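Local structure of designed Anbu Protein (Synthetic construct, 5LOY) at residues 8-13 / 164-169; 36-41 / 72-77; 53-58 / 108-113; 77-82 / 112-117. The protein is a designed consensus form of the ancestral beta subunit, a proteasome-related Ntn hydrolase that probably cleaves peptide bonds and packs into a helical assembly. All coordinates share one frame; numbering follows the deposited sequence.

The four contacts illustrate how an alpha-beta-beta-alpha sandwich fastens its layers together. Contacts 1, 3 and 4 are buried, whereas contact 2 lies at the surface. Contact 1 joins a hairpin of one sheet to the helix layer on its side, with a polar bond and a water besides its apolar packing. The other three all involve the second sheet. Contacts 3 and 4 share strand 110-118, and meet helices 52-62 and 79-94 respectively; contact 3 adds one hydroxyl bond, while contact 4 is apolar across its interface. Contact 2, wholly apolar between its segments, touches contact 4 where Leu73 packs on Ala82. Contacts 1 and 4 meet between the sheets, through Leu12 and Gly116.

Contact 1 (8-13 / 164-169); sequences LDEGLV and TSLEDA
Polar bonds at a helix start, a bridging water and a patch of aliphatic packing together join the hairpin turn 8-11 to the beginning of helix 166-183. The direct bond runs from Leu166 N to Glu10 OE1, 3.0 Å long and nearly straight at 163°. Its donor stands above the carboxylate plane, 44° out of it, and the extended Glu10 chain carries the group there. Ser165, the N-cap, turns OG into the crowded position between its own N and carbonyl carbon, where it accepts from Asp168 N at 3.1 Å. Two amides of the first turn are thus satisfied from different sources. The helix start probably favours a charged Glu10, although Glu167 OE2, 4.1 Å from Glu10 OE1, would oppose this. One water accepts from Glu10 N and donates to Thr164 O at 2.7 Å.

Among the apolar groups, Leu8 leads. Its CD1 meets Ala169 CB at 3.6 Å and Leu166 CD2 at 3.7 Å, while CD2 turns to Thr164 CB. Val13 CG2 reaches Ala169 CB from the next strand at 3.9 Å. An alanine in place of Leu8 would lose both methyl branches and would probably loosen the hairpin's packing on Leu166 and Ala169. Gly11 suits its place, since its backbone angles would jam a CB against the preceding carbonyl.

Around this junction Leu166 also packs on Val195 and Glu197 of strand 191-197, Leu8 on Ile160, and Asp168 against Phe231 of the second subunit.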
# COMPACT_ATOMS: atom_id res chain seq x y z
N LEU A 8 -15.17 15.36 7.73
CA LEU A 8 -16.02 15.90 6.67
C LEU A 8 -16.82 17.06 7.18
O LEU A 8 -16.96 17.24 8.39
CB LEU A 8 -16.99 14.81 6.21
CG LEU A 8 -16.29 13.46 6.05
CD1 LEU A 8 -17.23 12.34 6.40
CD2 LEU A 8 -15.75 13.32 4.66
N ASP A 9 -17.37 17.86 6.27
CA ASP A 9 -18.24 18.95 6.67
C ASP A 9 -19.38 18.42 7.53
O ASP A 9 -19.74 19.03 8.53
CB ASP A 9 -18.80 19.70 5.46
CG ASP A 9 -17.73 20.55 4.73
OD1 ASP A 9 -16.57 20.64 5.22
OD2 ASP A 9 -18.05 21.13 3.66
N GLU A 10 -19.92 17.26 7.15
CA GLU A 10 -21.06 16.65 7.85
C GLU A 10 -20.72 16.02 9.22
O GLU A 10 -21.64 15.73 9.97
CB GLU A 10 -21.70 15.56 6.96
CG GLU A 10 -22.70 16.03 5.90
CD GLU A 10 -23.35 14.88 5.10
OE1 GLU A 10 -23.30 13.67 5.52
OE2 GLU A 10 -23.95 15.17 4.02
N GLY A 11 -19.44 15.76 9.51
CA GLY A 11 -19.04 15.04 10.73
C GLY A 11 -17.73 14.24 10.65
O GLY A 11 -16.80 14.66 10.01
N LEU A 12 -17.66 13.12 11.37
CA LEU A 12 -16.44 12.29 11.45
C LEU A 12 -16.78 10.81 11.31
O LEU A 12 -17.85 10.36 11.74
CB LEU A 12 -15.76 12.46 12.80
CG LEU A 12 -15.32 13.85 13.26
CD1 LEU A 12 -15.13 13.89 14.77
CD2 LEU A 12 -14.03 14.25 12.57
N VAL A 13 -15.84 10.06 10.75
CA VAL A 13 -15.95 8.61 10.65
C VAL A 13 -14.65 7.95 11.15
O VAL A 13 -13.56 8.36 10.74
CB VAL A 13 -16.17 8.20 9.20
CG1 VAL A 13 -16.19 6.69 9.08
CG2 VAL A 13 -17.45 8.79 8.66
N THR A 164 -17.88 14.99 0.94
CA THR A 164 -18.36 13.61 0.94
C THR A 164 -19.35 13.38 2.08
O THR A 164 -19.18 13.91 3.18
CB THR A 164 -17.19 12.63 1.08
OG1 THR A 164 -16.26 12.83 0.00
CG2 THR A 164 -17.67 11.19 1.08
N SER A 165 -20.39 12.58 1.83
CA SER A 165 -21.43 12.32 2.85
C SER A 165 -20.92 11.30 3.87
O SER A 165 -19.99 10.56 3.58
CB SER A 165 -22.70 11.78 2.21
OG SER A 165 -22.50 10.44 1.76
N LEU A 166 -21.52 11.29 5.06
CA LEU A 166 -21.12 10.31 6.08
C LEU A 166 -21.29 8.89 5.59
O LEU A 166 -20.42 8.06 5.82
CB LEU A 166 -21.94 10.49 7.35
CG LEU A 166 -21.67 11.78 8.14
CD1 LEU A 166 -22.61 11.84 9.32
CD2 LEU A 166 -20.21 11.85 8.60
N GLU A 167 -22.38 8.63 4.87
CA GLU A 167 -22.63 7.30 4.33
C GLU A 167 -21.49 6.87 3.39
O GLU A 167 -20.93 5.78 3.55
CB GLU A 167 -23.97 7.23 3.57
CG GLU A 167 -25.19 7.71 4.36
CD GLU A 167 -25.47 9.22 4.19
OE1 GLU A 167 -26.12 9.61 3.19
OE2 GLU A 167 -25.02 10.03 5.05
N ASP A 168 -21.12 7.72 2.44
CA ASP A 168 -20.05 7.36 1.50
C ASP A 168 -18.70 7.21 2.17
O ASP A 168 -17.90 6.36 1.77
CB ASP A 168 -19.95 8.37 0.35
CG ASP A 168 -21.08 8.25 -0.66
OD1 ASP A 168 -21.79 7.21 -0.64
OD2 ASP A 168 -21.27 9.19 -1.46
N ALA A 169 -18.41 8.05 3.16
CA ALA A 169 -17.12 7.97 3.86
C ALA A 169 -17.01 6.66 4.62
O ALA A 169 -15.93 6.06 4.63
CB ALA A 169 -16.93 9.13 4.80
O HOH W 1 -19.62 16.35 4.12

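Contact 2 (36-41 / 72-77); sequences FEVPGE and RLLTAP
Phe36, Leu73 and Leu74 all set CG beside the backbone N and anti to the carbonyl carbon, and from these matching torsions the two leucines reach different parts of one aromatic residue. Phe36, with chi1 at -52°, belongs to strand 33-38, an outermost strand, within this chain, of its sheet in the alpha-beta-beta-alpha sandwich of Ntn hydrolases; the leucines belong to the connection between helices 52-62 and 79-94.

Leu73 supplies a CH-pi contact. Its CD1 lies over one face of the Phe36 ring, 4.0 Å from the centroid and 20° off the normal, displaced toward the rim so that CE1 is the ring atom it approaches most closely. Leu74 instead lays its side chain against the strand itself. Phe36 and Val38 point to the same side, and CD2 of Leu74 touches both, meeting Phe36 CB at 3.7 Å. The neighbouring leucines therefore divide the work: Leu73, buried, takes the ring, and Leu74, nearer solvent, takes the strand beside it.

No hydrogen bond passes between the segments, so the polar ties are local. Thr75 N bonds to Arg72 O at 3.1 Å, which closes the turn presenting the two leucines, and Glu41 N bonds to Val38 O where the strand leaves for the next one. Arg42 links the connection to the sheet: its NH1 bonds to Ala76 O and weakly to Leu73 O. Glu37, on the reverse side of the strand, bonds to Val203 N. At the strand's far end Val38 offers its CG2 branch, which lies 3.9 Å from Leu74 CD2.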
# COMPACT_ATOMS: atom_id res chain seq x y z
N PHE A 36 -14.73 8.40 24.72
CA PHE A 36 -14.98 9.20 25.91
C PHE A 36 -16.12 10.14 25.55
O PHE A 36 -15.99 10.97 24.67
CB PHE A 36 -13.70 9.94 26.31
CG PHE A 36 -12.52 9.02 26.43
CD1 PHE A 36 -11.80 8.65 25.32
CD2 PHE A 36 -12.16 8.48 27.67
CE1 PHE A 36 -10.73 7.77 25.43
CE2 PHE A 36 -11.09 7.59 27.80
CZ PHE A 36 -10.37 7.24 26.67
N GLU A 37 -17.26 9.97 26.21
CA GLU A 37 -18.48 10.66 25.85
C GLU A 37 -19.09 11.32 27.10
O GLU A 37 -19.21 10.67 28.14
CB GLU A 37 -19.47 9.67 25.22
CG GLU A 37 -20.80 10.30 24.77
CD GLU A 37 -21.88 9.29 24.32
OE1 GLU A 37 -21.84 8.12 24.75
OE2 GLU A 37 -22.78 9.67 23.52
N VAL A 38 -19.44 12.60 27.00
CA VAL A 38 -20.40 13.23 27.92
C VAL A 38 -21.57 13.68 27.05
O VAL A 38 -21.47 14.68 26.36
CB VAL A 38 -19.82 14.43 28.68
CG1 VAL A 38 -20.88 15.05 29.59
CG2 VAL A 38 -18.62 13.99 29.50
N PRO A 39 -22.67 12.92 27.07
CA PRO A 39 -23.71 13.17 26.06
C PRO A 39 -24.27 14.58 26.19
O PRO A 39 -24.57 15.02 27.29
CB PRO A 39 -24.78 12.12 26.38
CG PRO A 39 -24.10 11.10 27.25
CD PRO A 39 -23.07 11.87 28.03
N GLY A 40 -24.35 15.29 25.06
CA GLY A 40 -24.75 16.68 25.04
C GLY A 40 -23.67 17.72 25.35
O GLY A 40 -23.96 18.91 25.31
N GLU A 41 -22.44 17.31 25.69
CA GLU A 41 -21.33 18.26 25.87
C GLU A 41 -20.08 17.88 25.03
O GLU A 41 -19.46 18.78 24.46
CB GLU A 41 -21.00 18.56 27.37
CG GLU A 41 -19.62 18.06 27.89
CD GLU A 41 -18.39 19.05 27.86
OE1 GLU A 41 -18.12 19.84 26.89
OE2 GLU A 41 -17.61 19.00 28.84
N ARG A 72 -7.61 15.63 32.22
CA ARG A 72 -8.21 14.35 31.76
C ARG A 72 -8.83 14.62 30.37
O ARG A 72 -9.16 15.77 30.04
CB ARG A 72 -9.26 13.82 32.77
N LEU A 73 -8.94 13.59 29.53
CA LEU A 73 -9.55 13.79 28.21
C LEU A 73 -10.99 14.35 28.28
O LEU A 73 -11.38 15.16 27.43
CB LEU A 73 -9.56 12.49 27.40
CG LEU A 73 -8.27 12.05 26.70
CD1 LEU A 73 -8.54 10.80 25.88
CD2 LEU A 73 -7.72 13.14 25.81
N LEU A 74 -11.77 13.92 29.28
CA LEU A 74 -13.14 14.43 29.46
C LEU A 74 -13.22 15.92 29.86
O LEU A 74 -14.26 16.54 29.65
CB LEU A 74 -13.90 13.59 30.48
CG LEU A 74 -14.27 12.16 30.07
CD1 LEU A 74 -14.92 11.43 31.24
CD2 LEU A 74 -15.20 12.15 28.87
N THR A 75 -12.16 16.48 30.42
CA THR A 75 -12.19 17.87 30.89
C THR A 75 -11.26 18.81 30.12
O THR A 75 -11.07 19.96 30.52
CB THR A 75 -11.80 17.95 32.38
OG1 THR A 75 -10.41 17.59 32.53
CG2 THR A 75 -12.67 17.01 33.22
N ALA A 76 -10.65 18.34 29.05
CA ALA A 76 -9.77 19.19 28.27
C ALA A 76 -10.59 20.27 27.58
O ALA A 76 -11.65 20.01 27.05
CB ALA A 76 -9.05 18.35 27.25
N PRO A 77 -10.09 21.50 27.59
CA PRO A 77 -10.88 22.62 27.06
C PRO A 77 -10.96 22.68 25.53
O PRO A 77 -11.79 23.41 25.00
CB PRO A 77 -10.15 23.85 27.61
CG PRO A 77 -8.73 23.40 27.77
CD PRO A 77 -8.77 21.93 28.09

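Contact 3 (53-58 / 108-113); sequences ATTQAV and FNASFI
The Phe112 ring receives Val58 and Thr55 obliquely around its tip. Val58 meets it end to end: CG1 stands 3.8 Å from Phe112 CZ, and CG2 of the same valine lies nearly as close to that atom, so the ring tip fits against the fork of the valine. Thr55 CG2 crosses beside it, 4.2 Å from CZ. Phe112 holds CG anti to the carbonyl carbon, which lifts the ring from the strand toward the helix; Leu46 and Thr48 of strand 42-50, with Val86 and Leu90 of helix 79-94, also pack on it. The other ring, that of Phe108, leads away from the helix and is poorly ordered.

Two residues earlier than Phe112, Ala110 turns its methyl the same way. Thr54 CG2 approaches Ala110 CB to 3.6 Å, and Thr55 CG2 adds a second touch, so a small residue lies under two threonine methyls where the backbones run close.

Thr54 is split by function. While its methyl packs, its hydroxyl donates to Phe108 O over 2.8 Å, arriving in the carbonyl plane on a lone pair at a C=O...donor angle of 137°. This buried hydroxyl thus ties the helix to the backbone just before the strand. Thr55 turns its own hydroxyl back to Leu52 O, which puts the methyl toward the sheet.

The axes of helix 53-58 and strand 110-113 pass 8.6 Å apart at 51°, an oblique layer packing that belongs to the helix-on-sheet half of the alpha-beta-beta-alpha sandwich of proteasome-type Ntn hydrolases.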
# COMPACT_ATOMS: atom_id res chain seq x y z
N ALA A 53 1.66 -3.26 24.78
CA ALA A 53 2.02 -2.86 26.14
C ALA A 53 2.09 -1.34 26.27
O ALA A 53 1.66 -0.77 27.27
CB ALA A 53 3.32 -3.49 26.61
N THR A 54 2.60 -0.69 25.24
CA THR A 54 2.70 0.76 25.24
C THR A 54 1.32 1.42 25.13
O THR A 54 0.99 2.29 25.92
CB THR A 54 3.61 1.23 24.10
OG1 THR A 54 4.90 0.69 24.30
CG2 THR A 54 3.71 2.75 24.05
N THR A 55 0.49 0.99 24.18
CA THR A 55 -0.83 1.61 24.05
C THR A 55 -1.67 1.42 25.32
O THR A 55 -2.33 2.35 25.75
CB THR A 55 -1.61 1.14 22.82
OG1 THR A 55 -1.88 -0.25 22.94
CG2 THR A 55 -0.81 1.40 21.58
N GLN A 56 -1.63 0.24 25.91
CA GLN A 56 -2.41 -0.01 27.11
C GLN A 56 -1.93 0.85 28.27
O GLN A 56 -2.73 1.25 29.10
CB GLN A 56 -2.34 -1.49 27.54
CG GLN A 56 -3.16 -2.42 26.69
CD GLN A 56 -3.26 -3.85 27.25
OE1 GLN A 56 -2.44 -4.29 28.05
NE2 GLN A 56 -4.30 -4.57 26.83
N ALA A 57 -0.62 1.12 28.33
CA ALA A 57 -0.08 1.96 29.39
C ALA A 57 -0.44 3.44 29.20
O ALA A 57 -0.68 4.16 30.16
CB ALA A 57 1.41 1.78 29.50
N VAL A 58 -0.53 3.88 27.95
CA VAL A 58 -1.00 5.23 27.64
C VAL A 58 -2.45 5.39 28.06
O VAL A 58 -2.78 6.31 28.81
CB VAL A 58 -0.86 5.54 26.17
CG1 VAL A 58 -1.57 6.83 25.81
CG2 VAL A 58 0.62 5.67 25.83
N PHE A 108 9.05 -0.83 20.85
CA PHE A 108 8.00 -0.36 21.77
C PHE A 108 7.20 0.86 21.29
O PHE A 108 6.39 1.40 22.04
CB PHE A 108 8.58 -0.11 23.17
CG PHE A 108 9.25 -1.32 23.79
CD1 PHE A 108 8.67 -2.59 23.72
CD2 PHE A 108 10.47 -1.20 24.48
CE1 PHE A 108 9.28 -3.70 24.28
CE2 PHE A 108 11.08 -2.31 25.05
CZ PHE A 108 10.49 -3.56 24.96
N ASN A 109 7.38 1.28 20.04
CA ASN A 109 6.69 2.46 19.54
C ASN A 109 5.20 2.31 19.34
O ASN A 109 4.70 1.22 19.11
CB ASN A 109 7.29 2.93 18.22
CG ASN A 109 8.57 3.71 18.41
OD1 ASN A 109 9.00 3.97 19.52
ND2 ASN A 109 9.20 4.05 17.31
N ALA A 110 4.50 3.45 19.43
CA ALA A 110 3.06 3.48 19.32
C ALA A 110 2.60 4.77 18.70
O ALA A 110 3.34 5.73 18.58
CB ALA A 110 2.42 3.31 20.69
N SER A 111 1.34 4.79 18.32
CA SER A 111 0.83 5.86 17.48
C SER A 111 -0.70 5.95 17.63
O SER A 111 -1.35 4.93 17.87
CB SER A 111 1.21 5.53 16.03
OG SER A 111 1.01 6.66 15.25
N PHE A 112 -1.28 7.14 17.49
CA PHE A 112 -2.70 7.31 17.75
C PHE A 112 -3.38 8.25 16.78
O PHE A 112 -2.76 9.14 16.19
CB PHE A 112 -2.90 7.86 19.16
CG PHE A 112 -2.25 7.04 20.25
CD1 PHE A 112 -0.92 7.24 20.58
CD2 PHE A 112 -2.97 6.08 20.93
CE1 PHE A 112 -0.32 6.48 21.56
CE2 PHE A 112 -2.38 5.34 21.91
CZ PHE A 112 -1.05 5.53 22.23
N ILE A 113 -4.70 8.10 16.68
CA ILE A 113 -5.56 9.06 16.03
C ILE A 113 -6.60 9.51 17.03
O ILE A 113 -7.18 8.67 17.73
CB ILE A 113 -6.27 8.44 14.83
CG1 ILE A 113 -5.28 8.29 13.68
CG2 ILE A 113 -7.44 9.31 14.38
CD1 ILE A 113 -5.80 7.44 12.54

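Contact 4 (77-82 / 112-117); sequences PSMFEA and FILGGQ
Two hydrogen bonds grip Gln117 OE1, one with the hydroxyl of Tyr196 and one with the backbone N of Asp199, while NE2 of the same amide bonds to Glu121 O. This fixes the end of strand 110-118, which the alpha-beta-beta-alpha sandwich of the Ntn fold packs beneath helix 79-94. Glu121 serves the helix as well, since its carboxylate accepts from Met79 N. Ser78, the N-cap, completes the helix start: its OG accepts from Glu81 N at 3.2 Å, almost straight at 169°.

Between the segments the contact is apolar, and Met79 carries most of it. With chi1 and chi2 both near -75°, its chain folds down so that the thioether lies across the strand. The sulphur sits 4.0 Å from Gly116 N, and CE crosses to Leu114 CD2 at 3.6 Å, with Gly115 CA nearby. At the backbone angles of Gly116 a CB would be jammed against the preceding carbonyl O, which by itself calls for glycine. An alanine in place of Met79 would lose SD and CE and would probably weaken the packing on Leu114 and on both glycines, as well as on Ile44 and Phe126 of the adjoining strands.

Leu114, its CG anti to the backbone N, pushes CD2 under the first helical turn, where it lies 3.8 Å from Ala82 CB and 3.7 Å from Ala82 C.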
# COMPACT_ATOMS: atom_id res chain seq x y z
N PRO A 77 -10.09 21.50 27.59
CA PRO A 77 -10.88 22.62 27.06
C PRO A 77 -10.96 22.68 25.53
O PRO A 77 -11.79 23.41 25.00
CB PRO A 77 -10.15 23.85 27.61
CG PRO A 77 -8.73 23.40 27.77
CD PRO A 77 -8.77 21.93 28.09
N SER A 78 -10.10 21.96 24.82
CA SER A 78 -10.16 21.93 23.36
C SER A 78 -9.52 20.64 22.86
O SER A 78 -8.77 20.00 23.58
CB SER A 78 -9.44 23.15 22.75
OG SER A 78 -8.04 22.98 22.74
N MET A 79 -9.87 20.23 21.65
CA MET A 79 -9.28 19.03 21.08
C MET A 79 -7.78 19.15 20.88
O MET A 79 -7.07 18.17 20.95
CB MET A 79 -9.95 18.69 19.76
CG MET A 79 -11.35 18.10 19.91
SD MET A 79 -11.42 16.39 20.49
CE MET A 79 -9.91 15.71 19.89
N PHE A 80 -7.29 20.36 20.64
CA PHE A 80 -5.86 20.57 20.58
C PHE A 80 -5.22 20.19 21.92
O PHE A 80 -4.23 19.48 21.94
CB PHE A 80 -5.54 22.02 20.18
CG PHE A 80 -4.08 22.31 19.98
CD1 PHE A 80 -3.27 22.68 21.06
CD2 PHE A 80 -3.50 22.24 18.71
CE1 PHE A 80 -1.93 22.95 20.87
CE2 PHE A 80 -2.17 22.52 18.52
CZ PHE A 80 -1.38 22.87 19.61
N GLU A 81 -5.78 20.67 23.04
CA GLU A 81 -5.25 20.29 24.34
C GLU A 81 -5.42 18.79 24.62
O GLU A 81 -4.56 18.18 25.25
CB GLU A 81 -5.90 21.12 25.45
CG GLU A 81 -5.51 22.61 25.44
CD GLU A 81 -3.99 22.86 25.54
OE1 GLU A 81 -3.31 22.19 26.37
OE2 GLU A 81 -3.46 23.74 24.79
N ALA A 82 -6.50 18.18 24.16
CA ALA A 82 -6.68 16.74 24.29
C ALA A 82 -5.54 15.95 23.62
O ALA A 82 -4.98 15.02 24.22
CB ALA A 82 -8.01 16.32 23.68
N PHE A 112 -1.28 7.14 17.49
CA PHE A 112 -2.70 7.31 17.75
C PHE A 112 -3.38 8.25 16.78
O PHE A 112 -2.76 9.14 16.19
CB PHE A 112 -2.90 7.86 19.16
CG PHE A 112 -2.25 7.04 20.25
CD1 PHE A 112 -0.92 7.24 20.58
CD2 PHE A 112 -2.97 6.08 20.93
CE1 PHE A 112 -0.32 6.48 21.56
CE2 PHE A 112 -2.38 5.34 21.91
CZ PHE A 112 -1.05 5.53 22.23
N ILE A 113 -4.70 8.10 16.68
CA ILE A 113 -5.56 9.06 16.03
C ILE A 113 -6.60 9.51 17.03
O ILE A 113 -7.18 8.67 17.73
CB ILE A 113 -6.27 8.44 14.83
CG1 ILE A 113 -5.28 8.29 13.68
CG2 ILE A 113 -7.44 9.31 14.38
CD1 ILE A 113 -5.80 7.44 12.54
N LEU A 114 -6.82 10.81 17.12
CA LEU A 114 -7.69 11.36 18.13
C LEU A 114 -8.60 12.32 17.44
O LEU A 114 -8.15 13.24 16.76
CB LEU A 114 -6.89 12.11 19.20
CG LEU A 114 -7.76 12.79 20.26
CD1 LEU A 114 -8.26 11.76 21.25
CD2 LEU A 114 -7.01 13.85 21.02
N GLY A 115 -9.90 12.17 17.64
CA GLY A 115 -10.85 13.14 17.09
C GLY A 115 -12.15 13.22 17.85
O GLY A 115 -12.41 12.42 18.73
N GLY A 116 -12.96 14.21 17.51
CA GLY A 116 -14.23 14.39 18.18
C GLY A 116 -14.71 15.82 18.11
O GLY A 116 -14.25 16.59 17.27
N GLN A 117 -15.64 16.17 19.00
CA GLN A 117 -16.19 17.51 19.05
C GLN A 117 -16.50 17.90 20.49
O GLN A 117 -17.03 17.11 21.25
CB GLN A 117 -17.44 17.62 18.19
CG GLN A 117 -18.05 19.01 18.23
CD GLN A 117 -19.10 19.24 17.17
OE1 GLN A 117 -19.79 18.32 16.73
NE2 GLN A 117 -19.25 20.48 16.76